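Cap5O (Staphylococcus aureus, PDB 3OJO) probably oxidises UDP-N-acetyl-mannosamine with NAD as the hydride acceptor, a step in building the capsular polysaccharide. Local coordinates at residues Leu239-Val243 with Leu244-Glu248. Numbering follows the deposited sequence.
Sequences LNINV and LDVIE
The side-chain oxygen of Asn242 caps the start of helix 243-250: Asn242 OD1 accepts a hydrogen bond from the backbone N of Asp245 at 3.0 Å, nearly straight at the hydrogen. The donor stands well above the carbonyl plane of the amide, 46° out of it, and the N of Leu244 also lies close, 2.9 Å from Asn242 OD1. With CG anti to the backbone N (chi1 -173°), the Asn242 amide is carried forward beside its own carbonyl carbon, where OD1 reaches the backbone N of Asp245. There it stacks on the carboxylate of Asp245, the two planes 24° apart and Asp245 OD2 3.2 Å from Asn242 CG. The acid sits near the helix start, where the partial positive charge of the helix N-terminus would probably favour its negative form.

Behind the cap the ordinary helical ladder begins, with Val246 N bonding to Asn242 O at 3.3 Å and Ile247 N to Val243 O at 2.9 Å. Apolar groups flank these bonds. Ile241, still in the loop, meets Val246 methyl to methyl, CG2 to CG2 at 3.6 Å, while Val243 and Ile247 run side by side in the same direction, CG2 of the valine 3.9 Å from CD1 of the isoleucine. Ile241 and Val243 also pack on Cys236 of helix 208-238, and Met217 of the second subunit packs on Val243 and Val246, so this apolar face lies against the other subunit. A side-chain acceptor on the residue just before the first turn, with a hydrophobic contact spanning the helix start from Ile241 to Val246, is the classic asparagine N-cap with a hydrophobic staple, here turning the chain from helix 208-238 into the next helix of the central domain.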
ATOM      1  N   LEU B 239      17.529   8.406 -11.818  1.00 41.54           N
ATOM      2  CA  LEU B 239      17.115   8.656 -13.200  1.00 39.66           C
ATOM      3  C   LEU B 239      16.782  10.129 -13.470  1.00 42.94           C
ATOM      4  O   LEU B 239      16.264  10.446 -14.541  1.00 44.33           O
ATOM      5  CB  LEU B 239      15.906   7.776 -13.568  1.00 38.92           C
ATOM      6  CG  LEU B 239      15.990   6.265 -13.333  1.00 42.11           C
ATOM      7  CD1 LEU B 239      14.637   5.631 -13.544  1.00 40.18           C
ATOM      8  CD2 LEU B 239      16.999   5.618 -14.261  1.00 44.70           C
ATOM      9  N   ASN B 240      17.076  11.030 -12.517  1.00 37.66           N
ATOM     10  CA  ASN B 240      16.782  12.459 -12.637  1.00 37.10           C
ATOM     11  C   ASN B 240      15.316  12.703 -12.904  1.00 39.68           C
ATOM     12  O   ASN B 240      14.948  13.476 -13.787  1.00 40.82           O
ATOM     13  CB  ASN B 240      17.689  13.165 -13.665  1.00 44.06           C
ATOM     14  CG  ASN B 240      19.155  13.231 -13.277  1.00 69.86           C
ATOM     15  OD1 ASN B 240      19.603  12.673 -12.254  1.00 63.57           O
ATOM     16  ND2 ASN B 240      19.937  13.899 -14.112  1.00 60.25           N
ATOM     17  N   ILE B 241      14.476  11.994 -12.143  1.00 33.32           N
ATOM     18  CA  ILE B 241      13.033  12.082 -12.181  1.00 31.43           C
ATOM     19  C   ILE B 241      12.610  12.687 -10.825  1.00 37.40           C
ATOM     20  O   ILE B 241      13.245  12.420  -9.789  1.00 35.51           O
ATOM     21  CB  ILE B 241      12.377  10.707 -12.497  1.00 33.11           C
ATOM     22  CG1 ILE B 241      12.734  10.255 -13.940  1.00 33.35           C
ATOM     23  CG2 ILE B 241      10.848  10.753 -12.320  1.00 31.93           C
ATOM     24  CD1 ILE B 241      12.413   8.760 -14.263  1.00 36.30           C
ATOM     25  N   ASN B 242      11.591  13.568 -10.856  1.00 35.35           N
ATOM     26  CA  ASN B 242      11.070  14.173  -9.646  1.00 35.65           C
ATOM     27  C   ASN B 242      10.069  13.184  -9.033  1.00 38.70           C
ATOM     28  O   ASN B 242       9.021  12.931  -9.630  1.00 38.83           O
ATOM     29  CB  ASN B 242      10.408  15.534  -9.957  1.00 31.70           C
ATOM     30  CG  ASN B 242      10.008  16.263  -8.704  1.00 39.65           C
ATOM     31  OD1 ASN B 242       9.301  15.747  -7.823  1.00 36.45           O
ATOM     32  ND2 ASN B 242      10.506  17.454  -8.562  1.00 35.35           N
ATOM     33  N   VAL B 243      10.381  12.640  -7.854  1.00 33.67           N
ATOM     34  CA  VAL B 243       9.499  11.673  -7.195  1.00 33.90           C
ATOM     35  C   VAL B 243       8.147  12.260  -6.749  1.00 39.65           C
ATOM     36  O   VAL B 243       7.106  11.611  -6.924  1.00 39.64           O
ATOM     37  CB  VAL B 243      10.214  10.828  -6.107  1.00 38.47           C
ATOM     38  CG1 VAL B 243      10.559  11.642  -4.862  1.00 37.41           C
ATOM     39  CG2 VAL B 243       9.400   9.576  -5.749  1.00 38.76           C
ATOM     40  N   LEU B 244       8.163  13.524  -6.267  1.00 36.89           N
ATOM     41  CA  LEU B 244       6.972  14.203  -5.753  1.00 35.92           C
ATOM     42  C   LEU B 244       5.937  14.502  -6.799  1.00 40.22           C
ATOM     43  O   LEU B 244       4.748  14.280  -6.565  1.00 39.68           O
ATOM     44  CB  LEU B 244       7.334  15.411  -4.891  1.00 35.78           C
ATOM     45  CG  LEU B 244       8.326  15.138  -3.747  1.00 40.29           C
ATOM     46  CD1 LEU B 244       8.742  16.408  -3.093  1.00 39.38           C
ATOM     47  CD2 LEU B 244       7.770  14.124  -2.719  1.00 41.67           C
ATOM     48  N   ASP B 245       6.402  14.903  -7.989  1.00 38.48           N
ATOM     49  CA  ASP B 245       5.601  15.198  -9.176  1.00 38.30           C
ATOM     50  C   ASP B 245       4.996  13.946  -9.761  1.00 41.72           C
ATOM     51  O   ASP B 245       3.844  13.972 -10.217  1.00 43.88           O
ATOM     52  CB  ASP B 245       6.456  15.921 -10.220  1.00 40.90           C
ATOM     53  CG  ASP B 245       6.797  17.347  -9.822  1.00 54.19           C
ATOM     54  OD1 ASP B 245       6.034  17.942  -9.034  1.00 55.75           O
ATOM     55  OD2 ASP B 245       7.812  17.874 -10.320  1.00 64.92           O
ATOM     56  N   VAL B 246       5.749  12.842  -9.723  1.00 36.15           N
ATOM     57  CA  VAL B 246       5.276  11.554 -10.214  1.00 35.15           C
ATOM     58  C   VAL B 246       4.251  10.917  -9.249  1.00 38.01           C
ATOM     59  O   VAL B 246       3.238  10.372  -9.709  1.00 36.19           O
ATOM     60  CB  VAL B 246       6.452  10.635 -10.601  1.00 39.50           C
ATOM     61  CG1 VAL B 246       5.947   9.319 -11.166  1.00 39.20           C
ATOM     62  CG2 VAL B 246       7.339  11.328 -11.634  1.00 39.14           C
ATOM     63  N   ILE B 247       4.476  11.013  -7.911  1.00 36.01           N
ATOM     64  CA  ILE B 247       3.483  10.498  -6.947  1.00 35.18           C
ATOM     65  C   ILE B 247       2.133  11.218  -7.215  1.00 40.98           C
ATOM     66  O   ILE B 247       1.119  10.546  -7.417  1.00 42.20           O
ATOM     67  CB  ILE B 247       3.954  10.582  -5.471  1.00 37.09           C
ATOM     68  CG1 ILE B 247       5.110   9.595  -5.217  1.00 36.81           C
ATOM     69  CG2 ILE B 247       2.776  10.337  -4.469  1.00 36.07           C
ATOM     70  CD1 ILE B 247       5.906   9.842  -3.939  1.00 36.36           C
ATOM     71  N   GLU B 248       2.165  12.564  -7.337  1.00 38.00           N
ATOM     72  CA  GLU B 248       1.018  13.437  -7.627  1.00 38.63           C
ATOM     73  C   GLU B 248       0.333  13.037  -8.932  1.00 40.45           C
ATOM     74  O   GLU B 248      -0.891  12.952  -8.985  1.00 39.76           O
ATOM     75  CB  GLU B 248       1.462  14.913  -7.625  1.00 40.72           C
ATOM     76  CG  GLU B 248       0.376  15.930  -7.954  1.00 59.27           C
ATOM     77  CD  GLU B 248       0.848  17.375  -7.995  1.00 96.67           C
ATOM     78  OE1 GLU B 248       1.905  17.648  -8.613  1.00 93.03           O
ATOM     79  OE2 GLU B 248       0.160  18.238  -7.401  1.00 97.93           O
TER